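PDB 4G7X: TolA protein from Vibrio cholerae, which probably spans the periplasm as part of the Tol-Pal system of the cell envelope, with a C-terminal domain that other proteins, including filamentous phage coat proteins, can bind. Local coordinates for residues S46-Y51 against V125-N130; L80-T85 against F115-D120; R60-V65 against A110-F115. All blocks are in the same frame, centred on the assembly; numbering follows the deposited sequence.

Contact 1. Residues S46-Y51 against V125-N130; sequences SEVGRY and VEKLKN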
loop_
_atom_site.group_PDB
_atom_site.type_symbol
_atom_site.label_atom_id
_atom_site.label_comp_id
_atom_site.label_asym_id
_atom_site.label_seq_id
_atom_site.Cartn_x
_atom_site.Cartn_y
_atom_site.Cartn_z
ATOM N N SER B 46 19.540 9.394 9.840
ATOM C CA SER B 46 20.148 9.535 8.518
ATOM C C SER B 46 19.551 8.551 7.510
ATOM O O SER B 46 19.206 8.936 6.393
ATOM C CB SER B 46 21.668 9.353 8.606
ATOM O OG SER B 46 22.293 9.590 7.352
ATOM N N GLU B 47 19.426 7.291 7.921
ATOM C CA GLU B 47 18.900 6.235 7.055
ATOM C C GLU B 47 17.430 6.427 6.691
ATOM O O GLU B 47 17.031 6.140 5.560
ATOM C CB GLU B 47 19.137 4.857 7.678
ATOM C CG GLU B 47 20.586 4.404 7.600
ATOM C CD GLU B 47 21.034 4.122 6.178
ATOM O OE1 GLU B 47 21.569 5.043 5.531
ATOM O OE2 GLU B 47 20.832 2.987 5.700
ATOM N N VAL B 48 16.633 6.917 7.640
ATOM C CA VAL B 48 15.228 7.246 7.379
ATOM C C VAL B 48 15.112 8.335 6.315
ATOM O O VAL B 48 14.246 8.267 5.437
ATOM C CB VAL B 48 14.476 7.630 8.675
ATOM C CG1 VAL B 48 13.110 8.237 8.375
ATOM C CG2 VAL B 48 14.316 6.401 9.553
ATOM N N GLY B 49 15.998 9.327 6.384
ATOM C CA GLY B 49 16.057 10.372 5.368
ATOM C C GLY B 49 16.436 9.816 4.005
ATOM O O GLY B 49 15.817 10.161 2.995
ATOM N N ARG B 50 17.438 8.938 3.985
ATOM C CA ARG B 50 17.952 8.367 2.739
ATOM C C ARG B 50 16.917 7.479 2.048
ATOM O O ARG B 50 16.656 7.640 0.852
ATOM C CB ARG B 50 19.258 7.599 2.984
ATOM C CG ARG B 50 20.003 7.245 1.705
ATOM C CD ARG B 50 21.384 6.665 1.968
ATOM N NE ARG B 50 21.343 5.358 2.622
ATOM C CZ ARG B 50 21.146 4.198 2.000
ATOM N NH1 ARG B 50 20.946 4.152 0.685
ATOM N NH2 ARG B 50 21.135 3.072 2.700
ATOM N N TYR B 51 16.324 6.556 2.803
ATOM C CA TYR B 51 15.289 5.684 2.247
ATOM C C TYR B 51 14.002 6.435 1.932
ATOM O O TYR B 51 13.351 6.145 0.929
ATOM C CB TYR B 51 15.038 4.468 3.145
ATOM C CG TYR B 51 16.079 3.388 2.960
ATOM C CD1 TYR B 51 15.946 2.430 1.956
ATOM C CD2 TYR B 51 17.208 3.335 3.776
ATOM C CE1 TYR B 51 16.905 1.446 1.769
ATOM C CE2 TYR B 51 18.168 2.352 3.604
ATOM C CZ TYR B 51 18.014 1.412 2.601
ATOM O OH TYR B 51 18.970 0.438 2.425
ATOM N N VAL B 125 14.414 -0.505 9.905
ATOM C CA VAL B 125 13.229 -1.103 9.279
ATOM C C VAL B 125 11.948 -0.715 10.030
ATOM O O VAL B 125 10.933 -0.407 9.406
ATOM C CB VAL B 125 13.370 -2.637 9.125
ATOM C CG1 VAL B 125 12.078 -3.268 8.623
ATOM C CG2 VAL B 125 14.510 -2.963 8.173
ATOM N N GLU B 126 12.001 -0.710 11.361
ATOM C CA GLU B 126 10.859 -0.296 12.183
ATOM C C GLU B 126 10.322 1.094 11.833
ATOM O O GLU B 126 9.108 1.300 11.798
ATOM C CB GLU B 126 11.199 -0.383 13.677
ATOM C CG GLU B 126 11.262 -1.806 14.213
ATOM C CD GLU B 126 9.945 -2.548 14.063
ATOM O OE1 GLU B 126 8.957 -2.139 14.706
ATOM O OE2 GLU B 126 9.900 -3.540 13.303
ATOM N N LYS B 127 11.223 2.038 11.573
ATOM C CA LYS B 127 10.830 3.389 11.176
ATOM C C LYS B 127 10.372 3.443 9.717
ATOM O O LYS B 127 9.426 4.162 9.388
ATOM C CB LYS B 127 11.966 4.387 11.423
ATOM C CG LYS B 127 12.314 4.599 12.889
ATOM C CD LYS B 127 11.144 5.183 13.667
ATOM C CE LYS B 127 11.522 5.459 15.115
ATOM N NZ LYS B 127 10.394 6.068 15.875
ATOM N N LEU B 128 11.034 2.674 8.853
ATOM C CA LEU B 128 10.689 2.637 7.424
ATOM C C LEU B 128 9.329 2.000 7.133
ATOM O O LEU B 128 8.703 2.313 6.110
ATOM C CB LEU B 128 11.785 1.946 6.605
ATOM C CG LEU B 128 13.139 2.662 6.558
ATOM C CD1 LEU B 128 14.118 1.899 5.680
ATOM C CD2 LEU B 128 12.992 4.103 6.089
ATOM N N LYS B 129 8.875 1.126 8.030
ATOM C CA LYS B 129 7.590 0.440 7.878
ATOM C C LYS B 129 6.388 1.343 8.149
ATOM O O LYS B 129 5.255 0.956 7.876
ATOM C CB LYS B 129 7.527 -0.780 8.798
ATOM C CG LYS B 129 8.297 -1.988 8.298
ATOM C CD LYS B 129 8.396 -3.040 9.389
ATOM C CE LYS B 129 7.016 -3.478 9.849
ATOM N NZ LYS B 129 7.093 -4.563 10.865
ATOM N N ASN B 130 6.639 2.531 8.696
ATOM C CA ASN B 130 5.581 3.488 9.015
ATOM C C ASN B 130 6.129 4.892 8.804
ATOM O O ASN B 130 6.631 5.521 9.738
ATOM C CB ASN B 130 5.100 3.281 10.461
ATOM C CG ASN B 130 3.925 4.171 10.839
ATOM O OD1 ASN B 130 3.337 4.858 10.001
ATOM N ND2 ASN B 130 3.570 4.150 12.118
#
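Tyr51, which packs across onto Leu128, also flanks a salt bridge of its own helix: Arg50 NE donates to Glu47 OE1 at 2.9 Å, almost straight at 171°. Arg50 NH2 reaches Glu47 OE2 at 3.0 Å on its syn lone pair, so the guanidinium grips the carboxylate side-on, one nitrogen to each oxygen, and its rotation is fixed. Tyr51 CD2 lies over one guanidinium face, toward the rim. This charged patch sits on the long helix 38-62 of the TolA C-terminal fold, an antiparallel sheet with helices packed against it; here the short helix 122-128 docks on the same long helix.

Between the two helices the contact is apolar. Leu128 sends its forked end at Tyr51: CD2 comes to 3.6 Å from Tyr51 CB, while CD1 rests 3.7 Å from Tyr51 CG and meets the ring obliquely. The two side chains cross at about a right angle. One turn back, Val48 holds CG2 anti to its carbonyl carbon (chi1 169° places CG1 opposite the backbone N), which brings that methyl within 3.6 Å of Lys127 CB. Farther round, Leu128 also packs on Leu117 and Pro118, and Pro118 in turn touches Tyr51, so the loop between strand 115-116 and helix 122-128 closes over this seam. Lys129 also makes a salt bridge with an acidic side chain of the other protein in the assembly. Val48 presents its backbone as well, with Leu128 CD2 4.1 Å from Val48 CA.

Contact 2. Residues L80-T85 against F115-D120; sequences LIPTGT and FPLPKD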
loop_
_atom_site.group_PDB
_atom_site.type_symbol
_atom_site.label_atom_id
_atom_site.label_comp_id
_atom_site.label_asym_id
_atom_site.label_seq_id
_atom_site.Cartn_x
_atom_site.Cartn_y
_atom_site.Cartn_z
ATOM N N LEU B 80 4.464 -0.218 5.310
ATOM C CA LEU B 80 5.135 -1.160 4.422
ATOM C C LEU B 80 5.290 -2.497 5.111
ATOM O O LEU B 80 5.494 -2.553 6.322
ATOM C CB LEU B 80 6.512 -0.625 4.013
ATOM C CG LEU B 80 6.565 0.692 3.234
ATOM C CD1 LEU B 80 8.013 1.066 2.973
ATOM C CD2 LEU B 80 5.791 0.590 1.924
ATOM N N ILE B 81 5.195 -3.565 4.325
ATOM C CA ILE B 81 5.300 -4.928 4.842
ATOM C C ILE B 81 6.570 -5.575 4.296
ATOM O O ILE B 81 6.707 -5.730 3.086
ATOM C CB ILE B 81 4.071 -5.783 4.448
ATOM C CG1 ILE B 81 2.762 -5.142 4.946
ATOM C CG2 ILE B 81 4.223 -7.205 4.983
ATOM C CD1 ILE B 81 1.493 -5.755 4.375
ATOM N N PRO B 82 7.516 -5.939 5.185
ATOM C CA PRO B 82 8.737 -6.607 4.734
ATOM C C PRO B 82 8.425 -7.863 3.914
ATOM O O PRO B 82 7.614 -8.691 4.325
ATOM C CB PRO B 82 9.442 -6.959 6.049
ATOM C CG PRO B 82 8.989 -5.892 6.992
ATOM C CD PRO B 82 7.551 -5.652 6.632
ATOM N N THR B 83 9.057 -7.969 2.750
ATOM C CA THR B 83 8.777 -9.029 1.785
ATOM C C THR B 83 10.108 -9.437 1.177
ATOM O O THR B 83 10.661 -8.711 0.350
ATOM C CB THR B 83 7.831 -8.524 0.667
ATOM O OG1 THR B 83 6.667 -7.915 1.245
ATOM C CG2 THR B 83 7.400 -9.663 -0.256
ATOM N N GLY B 84 10.630 -10.587 1.597
ATOM C CA GLY B 84 11.965 -11.012 1.172
ATOM C C GLY B 84 13.019 -10.008 1.611
ATOM O O GLY B 84 13.155 -9.734 2.803
ATOM N N THR B 85 13.738 -9.436 0.644
ATOM C CA THR B 85 14.802 -8.461 0.930
ATOM C C THR B 85 14.324 -7.006 0.912
ATOM O O THR B 85 15.041 -6.106 1.357
ATOM C CB THR B 85 15.999 -8.607 -0.039
ATOM O OG1 THR B 85 15.551 -8.454 -1.391
ATOM C CG2 THR B 85 16.675 -9.972 0.127
ATOM N N PHE B 115 9.689 -1.600 -2.433
ATOM C CA PHE B 115 10.381 -0.534 -1.719
ATOM C C PHE B 115 11.583 -1.176 -1.038
ATOM O O PHE B 115 11.415 -2.134 -0.290
ATOM C CB PHE B 115 9.460 0.079 -0.661
ATOM C CG PHE B 115 8.231 0.743 -1.224
ATOM C CD1 PHE B 115 8.213 2.117 -1.440
ATOM C CD2 PHE B 115 7.084 0.005 -1.522
ATOM C CE1 PHE B 115 7.084 2.742 -1.952
ATOM C CE2 PHE B 115 5.955 0.625 -2.034
ATOM C CZ PHE B 115 5.954 1.995 -2.245
ATOM N N PRO B 116 12.799 -0.655 -1.292
ATOM C CA PRO B 116 13.988 -1.279 -0.704
ATOM C C PRO B 116 14.076 -1.119 0.815
ATOM O O PRO B 116 13.570 -0.140 1.370
ATOM C CB PRO B 116 15.151 -0.538 -1.378
ATOM C CG PRO B 116 14.568 0.101 -2.599
ATOM C CD PRO B 116 13.154 0.430 -2.224
ATOM N N LEU B 117 14.705 -2.096 1.465
ATOM C CA LEU B 117 15.015 -2.041 2.893
ATOM C C LEU B 117 16.489 -2.367 3.119
ATOM O O LEU B 117 17.081 -3.114 2.338
ATOM C CB LEU B 117 14.161 -3.038 3.679
ATOM C CG LEU B 117 12.666 -2.779 3.864
ATOM C CD1 LEU B 117 12.039 -3.993 4.533
ATOM C CD2 LEU B 117 12.398 -1.528 4.685
ATOM N N PRO B 118 17.086 -1.813 4.192
ATOM C CA PRO B 118 18.467 -2.180 4.506
ATOM C C PRO B 118 18.555 -3.596 5.063
ATOM O O PRO B 118 17.612 -4.071 5.702
ATOM C CB PRO B 118 18.862 -1.163 5.579
ATOM C CG PRO B 118 17.576 -0.778 6.225
ATOM C CD PRO B 118 16.559 -0.794 5.119
ATOM N N LYS B 119 19.679 -4.261 4.813
ATOM C CA LYS B 119 19.903 -5.608 5.321
ATOM C C LYS B 119 20.416 -5.563 6.757
ATOM O O LYS B 119 21.336 -4.803 7.072
ATOM C CB LYS B 119 20.884 -6.367 4.424
ATOM N N ASP B 120 19.799 -6.371 7.620
ATOM C CA ASP B 120 20.202 -6.521 9.027
ATOM C C ASP B 120 20.281 -5.198 9.802
ATOM O O ASP B 120 21.215 -4.968 10.576
ATOM C CB ASP B 120 21.518 -7.306 9.137
HETATM O O HOH W 1 15.862 -4.069 -0.550
#
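Leu80 sets its CD2 methyl over one face of the Phe115 ring, a CH-pi contact with CD2 4.0 Å from the ring centroid and 20° off the normal. Its CG stands anti to the carbonyl carbon (chi1 -62°), which swings the methyl pair toward the ring. CD2 is displaced toward the rim, nearest Phe115 CD2 at 3.7 Å, and Leu80 CD1 meets Phe115 CB. This is cross-sheet packing on the helix-covered face of the antiparallel sheet: strand 86-95 runs between 74-83 and 115-116, and both side chains reach across it. Leu117 continues the seam toward the hairpin turn, its CD1 lying 4.2 Å from Pro82 CB. There the chemistry turns polar, because one water accepts from Leu117 N at 3.0 Å and donates to Thr85 O at 2.9 Å, tying the turn to the chain leaving strand 115-116.

In the second shell, Tyr55 of helix 38-62 meets the Phe115 ring edge-to-face and touches both leucines; its hydroxyl hydrogen-bonds to Pro116 O. Backbone bonds to Ala87 hold Phe115 at the sheet's edge. Pro82 and Thr83 also pack on side chains of the other protein in the assembly. Within the strand end, Thr83 OG1 donates to Ile81 O at 2.9 Å, approaching from above the carbonyl plane.

Contact 3. Residues R60-V65 against A110-F115; sequences RQNLLV and AQVNSF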
loop_
_atom_site.group_PDB
_atom_site.type_symbol
_atom_site.label_atom_id
_atom_site.label_comp_id
_atom_site.label_asym_id
_atom_site.label_seq_id
_atom_site.Cartn_x
_atom_site.Cartn_y
_atom_site.Cartn_z
ATOM N N ARG B 60 7.413 9.233 -7.488
ATOM C CA ARG B 60 7.480 10.274 -8.517
ATOM C C ARG B 60 7.660 9.712 -9.928
ATOM O O ARG B 60 7.054 10.213 -10.879
ATOM C CB ARG B 60 8.588 11.286 -8.196
ATOM C CG ARG B 60 8.191 12.329 -7.163
ATOM C CD ARG B 60 9.200 13.469 -7.083
ATOM N NE ARG B 60 10.380 13.115 -6.295
ATOM C CZ ARG B 60 11.571 12.816 -6.806
ATOM N NH1 ARG B 60 12.576 12.506 -6.000
ATOM N NH2 ARG B 60 11.766 12.832 -8.120
ATOM N N GLN B 61 8.477 8.670 -10.061
ATOM C CA GLN B 61 8.706 8.008 -11.351
ATOM C C GLN B 61 7.435 7.425 -11.972
ATOM O O GLN B 61 7.326 7.332 -13.195
ATOM C CB GLN B 61 9.753 6.903 -11.209
ATOM C CG GLN B 61 11.185 7.407 -11.173
ATOM C CD GLN B 61 12.201 6.283 -11.109
ATOM O OE1 GLN B 61 13.279 6.377 -11.697
ATOM N NE2 GLN B 61 11.861 5.210 -10.397
ATOM N N ASN B 62 6.487 7.031 -11.126
ATOM C CA ASN B 62 5.240 6.424 -11.580
ATOM C C ASN B 62 4.110 7.436 -11.728
ATOM O O ASN B 62 3.058 7.129 -12.289
ATOM C CB ASN B 62 4.817 5.309 -10.621
ATOM C CG ASN B 62 5.762 4.124 -10.651
ATOM O OD1 ASN B 62 6.290 3.714 -9.619
ATOM N ND2 ASN B 62 5.981 3.568 -11.836
ATOM N N LEU B 63 4.345 8.645 -11.236
ATOM C CA LEU B 63 3.326 9.677 -11.187
ATOM C C LEU B 63 3.031 10.235 -12.575
ATOM O O LEU B 63 3.949 10.629 -13.303
ATOM C CB LEU B 63 3.785 10.792 -10.243
ATOM C CG LEU B 63 2.795 11.839 -9.745
ATOM C CD1 LEU B 63 1.742 11.223 -8.835
ATOM C CD2 LEU B 63 3.561 12.928 -9.014
ATOM N N LEU B 64 1.752 10.247 -12.943
ATOM C CA LEU B 64 1.321 10.857 -14.196
ATOM C C LEU B 64 1.342 12.375 -14.077
ATOM O O LEU B 64 0.660 12.949 -13.227
ATOM C CB LEU B 64 -0.067 10.362 -14.605
ATOM C CG LEU B 64 -0.081 9.190 -15.588
ATOM C CD1 LEU B 64 0.563 9.596 -16.905
ATOM C CD2 LEU B 64 0.623 7.975 -15.002
ATOM N N VAL B 65 2.140 13.009 -14.932
ATOM C CA VAL B 65 2.329 14.464 -14.918
ATOM C C VAL B 65 1.148 15.231 -15.523
ATOM O O VAL B 65 0.714 14.948 -16.642
ATOM C CB VAL B 65 3.668 14.860 -15.606
ATOM C CG1 VAL B 65 3.810 14.200 -16.976
ATOM C CG2 VAL B 65 3.821 16.372 -15.715
ATOM N N ALA B 110 0.541 2.570 -5.786
ATOM C CA ALA B 110 0.070 1.224 -6.127
ATOM C C ALA B 110 0.869 0.586 -7.264
ATOM O O ALA B 110 0.815 -0.630 -7.458
ATOM C CB ALA B 110 -1.411 1.258 -6.475
ATOM N N GLN B 111 1.612 1.405 -8.005
ATOM C CA GLN B 111 2.374 0.932 -9.160
ATOM C C GLN B 111 3.860 0.692 -8.875
ATOM O O GLN B 111 4.586 0.212 -9.744
ATOM C CB GLN B 111 2.207 1.890 -10.340
ATOM C CG GLN B 111 0.892 1.726 -11.089
ATOM C CD GLN B 111 0.681 2.805 -12.137
ATOM O OE1 GLN B 111 1.124 3.942 -11.968
ATOM N NE2 GLN B 111 0.011 2.455 -13.223
ATOM N N VAL B 112 4.306 1.019 -7.667
ATOM C CA VAL B 112 5.684 0.742 -7.262
ATOM C C VAL B 112 5.841 -0.770 -7.098
ATOM O O VAL B 112 5.048 -1.414 -6.402
ATOM C CB VAL B 112 6.054 1.485 -5.958
ATOM C CG1 VAL B 112 7.427 1.053 -5.456
ATOM C CG2 VAL B 112 6.029 2.990 -6.183
ATOM N N ASN B 113 6.849 -1.340 -7.759
ATOM C CA ASN B 113 7.091 -2.782 -7.692
ATOM C C ASN B 113 7.488 -3.261 -6.300
ATOM O O ASN B 113 6.953 -4.249 -5.805
ATOM C CB ASN B 113 8.140 -3.210 -8.722
ATOM C CG ASN B 113 7.603 -3.226 -10.142
ATOM O OD1 ASN B 113 6.393 -3.335 -10.374
ATOM N ND2 ASN B 113 8.507 -3.121 -11.109
ATOM N N SER B 114 8.429 -2.546 -5.685
ATOM C CA SER B 114 8.972 -2.881 -4.372
ATOM C C SER B 114 9.650 -1.657 -3.763
ATOM O O SER B 114 10.118 -0.780 -4.488
ATOM C CB SER B 114 9.981 -4.027 -4.493
ATOM O OG SER B 114 10.559 -4.338 -3.239
ATOM N N PHE B 115 9.689 -1.600 -2.433
ATOM C CA PHE B 115 10.381 -0.534 -1.719
ATOM C C PHE B 115 11.583 -1.176 -1.038
ATOM O O PHE B 115 11.415 -2.134 -0.290
ATOM C CB PHE B 115 9.460 0.079 -0.661
ATOM C CG PHE B 115 8.231 0.743 -1.224
ATOM C CD1 PHE B 115 8.213 2.117 -1.440
ATOM C CD2 PHE B 115 7.084 0.005 -1.522
ATOM C CE1 PHE B 115 7.084 2.742 -1.952
ATOM C CE2 PHE B 115 5.955 0.625 -2.034
ATOM C CZ PHE B 115 5.954 1.995 -2.245
HETATM O O HOH W 2 0.483 6.314 -12.108
#
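Asn62, near the end of helix 38-62, meets Gln111 partly through a shared water. That water donates to Asn62 O at 2.7 Å, a sound bond; its other leg, to Gln111 OE1 at 2.5 Å, is short and doubtful. The two oxygens, Asn62 O and Gln111 OE1, stand 3.7 Å apart, both acceptors, and the water appears to bridge them. Gln111 gets its amide there by running extended beyond CG (chi2 173°), which carries OE1 alongside Asn62 and to 4.2 Å from Asn62 CB.

In the TolA C-terminal fold this joins the far part of the long helix to the loop leading from helix 99-110 into strand 115-116. Asn62 also touches Ala108, and Leu63 turns the other way to pack on Leu101, Ala104 and Thr105, so helix 99-110 is held by both residues. Val112 meets the Asn62 side chain from another side: its CG2 methyl lies against the amide group, the side chains crossing at about a right angle. Next door, the other protein of the assembly gives a basic side chain to Ala110 O. Val112 CG1, the second branch, sits 3.6 Å above one face of the Phe115 ring, offset toward its rim.

How the contacts relate
Contacts 1 and 3 both use helix 38-62, on opposite sides of the chain's centre, with about 6 Å between their nearest atoms. Contact 2 is linked to both: it touches contact 1 where Lys129 O and Leu80 N probably hydrogen-bond at 2.9 Å, and it shares Phe115 with contact 3. Contact 1 is an apolar helix-on-helix seam, with Tyr51 and Leu128 buried and Lys127 on the exposed side. Contact 2 runs from the buried pair Leu80 and Phe115 out to an exposed, water-bound turn at Thr85. Contact 3 is the most superficial in its chemistry, mainly polar, with Val112 buried and Gln111 exposed. The other protein of the assembly comes close at all three places.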